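Local coordinates for glycosyl hydrolase family 2, TIM barrel domain protein (Parabacteroides merdae ATCC 43184, PDB 6DXU), which probably hydrolyses beta-glucuronide conjugates in the human gut as a bacterial beta-glucuronidase of glycoside hydrolase family 2, at residues Trp65-Asn75 / Tyr87-Thr95. Sequence-based numbering, arbitrary orientation.
Sequences WQPVTLPHCFN and YEGPGWYKT
Trp-65, just before edge strand 66-68, and Lys-94 on strand 90-97 meet within the sugar-binding domain of this family 2 glycoside hydrolase; in its antiparallel sheet strand 37-41 lies between the two strands. Lys-94 runs over one face of the indole: CB lies near CZ3, CG settles 3.7 Å from Trp-65 CZ3, CD makes a CH-pi contact above the six-membered ring, CE stands over the middle of the indole, and NZ reaches 3.9 Å from the centroid of the five-membered ring, a cation-pi contact 10° off the normal. Chi1 of 65° starts the chain between backbone N and carbonyl carbon, and the extended remainder carries the ammonium across both rings. At the far end of the indole, CH2 meets Trp-92 CB at 3.6 Å. Were this tryptophan an alanine, the ammonium of Lys-94 would probably lose the aromatic face beneath it, and a gap would open beside Trp-92 CB. The first bond of Tyr-93 points away from segment 65-75, yet its ring meets the loop after strand 66-68, passing Leu-70 CD2. Its hydroxyl bonds almost straight (169°) to the ring edge of His-72 at ND1, 2.7 Å from Tyr-93 OH, and is also hydrogen-bonded to Leu-190 N. The Phe-74 ring reaches the start of strand 90-97, its edge at Gly-89 O (CE2, 3.4 Å) and CZ 3.5 Å from Gly-91 CA; a CB on Gly-91 would clash with the ring. Phe-74 CD2 touches the edge of the Tyr-87 ring. The carboxylate of Asp-78, a sodium ligand, accepts from Asn-75 ND2 (at OD1) and from Tyr-87 N (at OD2), while Asn-75 ND2 also donates to a lone pair of Tyr-87 O at 2.9 Å, in the carbonyl plane.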
# COMPACT_ATOMS: atom_id res chain seq x y z
N TRP D 65 -30.20 8.40 13.79
CA TRP D 65 -30.31 8.65 12.36
C TRP D 65 -31.61 9.37 12.06
O TRP D 65 -32.55 9.36 12.85
CB TRP D 65 -30.24 7.32 11.59
CG TRP D 65 -28.92 6.58 11.68
CD1 TRP D 65 -28.28 6.17 12.82
CD2 TRP D 65 -28.10 6.14 10.58
NE1 TRP D 65 -27.11 5.52 12.50
CE2 TRP D 65 -26.98 5.49 11.13
CE3 TRP D 65 -28.21 6.25 9.18
CZ2 TRP D 65 -25.98 4.93 10.34
CZ3 TRP D 65 -27.21 5.69 8.39
CH2 TRP D 65 -26.10 5.05 8.97
N GLN D 66 -31.68 10.00 10.89
CA GLN D 66 -32.88 10.74 10.48
C GLN D 66 -33.60 10.00 9.38
O GLN D 66 -32.99 9.74 8.31
CB GLN D 66 -32.49 12.14 10.01
CG GLN D 66 -33.55 12.85 9.21
CD GLN D 66 -33.13 14.26 8.90
OE1 GLN D 66 -31.93 14.54 8.81
NE2 GLN D 66 -34.10 15.10 8.52
N PRO D 67 -34.86 9.67 9.52
CA PRO D 67 -35.58 9.06 8.41
C PRO D 67 -35.68 10.04 7.24
O PRO D 67 -35.97 11.22 7.45
CB PRO D 67 -36.95 8.73 8.97
CG PRO D 67 -37.03 9.52 10.24
CD PRO D 67 -35.68 9.76 10.75
N VAL D 68 -35.39 9.55 6.03
CA VAL D 68 -35.44 10.38 4.82
C VAL D 68 -36.08 9.59 3.69
O VAL D 68 -36.14 8.36 3.69
CB VAL D 68 -34.03 10.87 4.39
CG1 VAL D 68 -33.42 11.77 5.46
CG2 VAL D 68 -33.09 9.70 4.06
N THR D 69 -36.60 10.34 2.71
CA THR D 69 -37.06 9.81 1.43
C THR D 69 -36.05 10.23 0.37
O THR D 69 -35.70 11.40 0.30
CB THR D 69 -38.46 10.35 1.08
OG1 THR D 69 -39.39 9.97 2.10
CG2 THR D 69 -38.95 9.80 -0.25
N LEU D 70 -35.60 9.27 -0.48
CA LEU D 70 -34.65 9.65 -1.51
C LEU D 70 -35.41 10.18 -2.73
O LEU D 70 -36.57 9.84 -2.95
CB LEU D 70 -33.78 8.46 -1.92
CG LEU D 70 -32.89 7.80 -0.87
CD1 LEU D 70 -31.96 6.76 -1.55
CD2 LEU D 70 -32.09 8.84 -0.13
N PRO D 71 -34.78 11.05 -3.55
CA PRO D 71 -33.41 11.56 -3.45
C PRO D 71 -33.23 12.54 -2.29
O PRO D 71 -34.19 13.16 -1.83
CB PRO D 71 -33.18 12.24 -4.79
CG PRO D 71 -34.55 12.68 -5.21
CD PRO D 71 -35.49 11.60 -4.71
N HIS D 72 -32.00 12.64 -1.82
CA HIS D 72 -31.67 13.39 -0.62
C HIS D 72 -30.32 14.05 -0.79
O HIS D 72 -29.40 13.45 -1.36
CB HIS D 72 -31.62 12.47 0.60
CG HIS D 72 -31.15 13.15 1.85
ND1 HIS D 72 -29.84 13.12 2.27
CD2 HIS D 72 -31.82 13.87 2.78
CE1 HIS D 72 -29.72 13.79 3.41
NE2 HIS D 72 -30.92 14.26 3.73
N CYS D 73 -30.19 15.26 -0.26
CA CYS D 73 -28.94 16.00 -0.31
C CYS D 73 -28.56 16.45 1.10
O CYS D 73 -29.42 16.93 1.85
CB CYS D 73 -29.06 17.21 -1.25
SG CYS D 73 -27.56 18.19 -1.36
N PHE D 74 -27.27 16.26 1.46
CA PHE D 74 -26.78 16.69 2.77
C PHE D 74 -27.14 18.14 3.06
O PHE D 74 -27.29 18.52 4.22
CB PHE D 74 -25.25 16.60 2.87
CG PHE D 74 -24.66 15.21 2.77
CD1 PHE D 74 -25.45 14.08 2.75
CD2 PHE D 74 -23.27 15.07 2.74
CE1 PHE D 74 -24.86 12.82 2.67
CE2 PHE D 74 -22.68 13.81 2.68
CZ PHE D 74 -23.47 12.69 2.65
N ASN D 75 -27.22 18.96 2.01
CA ASN D 75 -27.17 20.41 2.12
C ASN D 75 -28.50 21.07 1.79
O ASN D 75 -28.52 22.24 1.40
CB ASN D 75 -26.08 20.92 1.18
CG ASN D 75 -24.77 20.19 1.38
OD1 ASN D 75 -24.35 19.38 0.55
ND2 ASN D 75 -24.13 20.46 2.51
N TYR D 87 -22.12 21.96 4.68
CA TYR D 87 -21.39 20.78 5.12
C TYR D 87 -20.71 20.10 3.94
O TYR D 87 -21.37 19.72 2.97
CB TYR D 87 -22.33 19.80 5.80
CG TYR D 87 -21.65 18.51 6.24
CD1 TYR D 87 -20.74 18.51 7.29
CD2 TYR D 87 -21.93 17.30 5.60
CE1 TYR D 87 -20.13 17.32 7.70
CE2 TYR D 87 -21.33 16.12 6.00
CZ TYR D 87 -20.43 16.13 7.05
OH TYR D 87 -19.83 14.96 7.45
N GLU D 88 -19.40 19.92 4.05
CA GLU D 88 -18.60 19.15 3.10
C GLU D 88 -17.90 18.06 3.90
O GLU D 88 -16.90 18.32 4.59
CB GLU D 88 -17.63 20.06 2.36
CG GLU D 88 -18.33 21.02 1.39
CD GLU D 88 -17.33 21.84 0.58
OE1 GLU D 88 -16.93 22.94 1.04
OE2 GLU D 88 -16.94 21.36 -0.50
N GLY D 89 -18.41 16.84 3.83
CA GLY D 89 -17.87 15.78 4.64
C GLY D 89 -18.61 14.49 4.37
O GLY D 89 -19.40 14.40 3.43
N PRO D 90 -18.35 13.47 5.16
CA PRO D 90 -19.02 12.18 4.95
C PRO D 90 -20.40 12.12 5.58
O PRO D 90 -20.74 12.85 6.52
CB PRO D 90 -18.06 11.18 5.63
CG PRO D 90 -17.37 11.98 6.69
CD PRO D 90 -17.24 13.38 6.13
N GLY D 91 -21.22 11.24 5.02
CA GLY D 91 -22.52 10.95 5.59
C GLY D 91 -22.93 9.58 5.12
O GLY D 91 -22.43 9.08 4.11
N TRP D 92 -23.84 8.97 5.87
CA TRP D 92 -24.22 7.59 5.61
C TRP D 92 -25.72 7.47 5.36
O TRP D 92 -26.52 8.21 5.93
CB TRP D 92 -23.84 6.71 6.77
CG TRP D 92 -22.38 6.36 6.83
CD1 TRP D 92 -21.36 7.13 7.33
CD2 TRP D 92 -21.78 5.13 6.40
NE1 TRP D 92 -20.16 6.45 7.24
CE2 TRP D 92 -20.39 5.22 6.68
CE3 TRP D 92 -22.28 3.96 5.81
CZ2 TRP D 92 -19.51 4.19 6.39
CZ3 TRP D 92 -21.39 2.93 5.53
CH2 TRP D 92 -20.03 3.06 5.81
N TYR D 93 -26.09 6.48 4.53
CA TYR D 93 -27.48 6.10 4.33
C TYR D 93 -27.61 4.61 4.61
O TYR D 93 -26.71 3.84 4.29
CB TYR D 93 -27.96 6.37 2.89
CG TYR D 93 -27.90 7.81 2.46
CD1 TYR D 93 -29.00 8.64 2.61
CD2 TYR D 93 -26.75 8.34 1.88
CE1 TYR D 93 -28.96 9.97 2.21
CE2 TYR D 93 -26.69 9.66 1.48
CZ TYR D 93 -27.81 10.47 1.64
OH TYR D 93 -27.78 11.79 1.24
N LYS D 94 -28.73 4.18 5.17
CA LYS D 94 -28.96 2.75 5.31
C LYS D 94 -30.42 2.43 5.05
O LYS D 94 -31.31 3.22 5.36
CB LYS D 94 -28.55 2.22 6.69
CG LYS D 94 -29.38 2.74 7.85
CD LYS D 94 -28.82 2.26 9.20
CE LYS D 94 -29.70 2.76 10.34
NZ LYS D 94 -29.21 2.32 11.68
N THR D 95 -30.64 1.24 4.49
CA THR D 95 -31.98 0.70 4.29
C THR D 95 -31.90 -0.81 4.44
O THR D 95 -30.81 -1.40 4.47
CB THR D 95 -32.56 1.10 2.91
OG1 THR D 95 -33.98 0.86 2.88
CG2 THR D 95 -31.89 0.31 1.78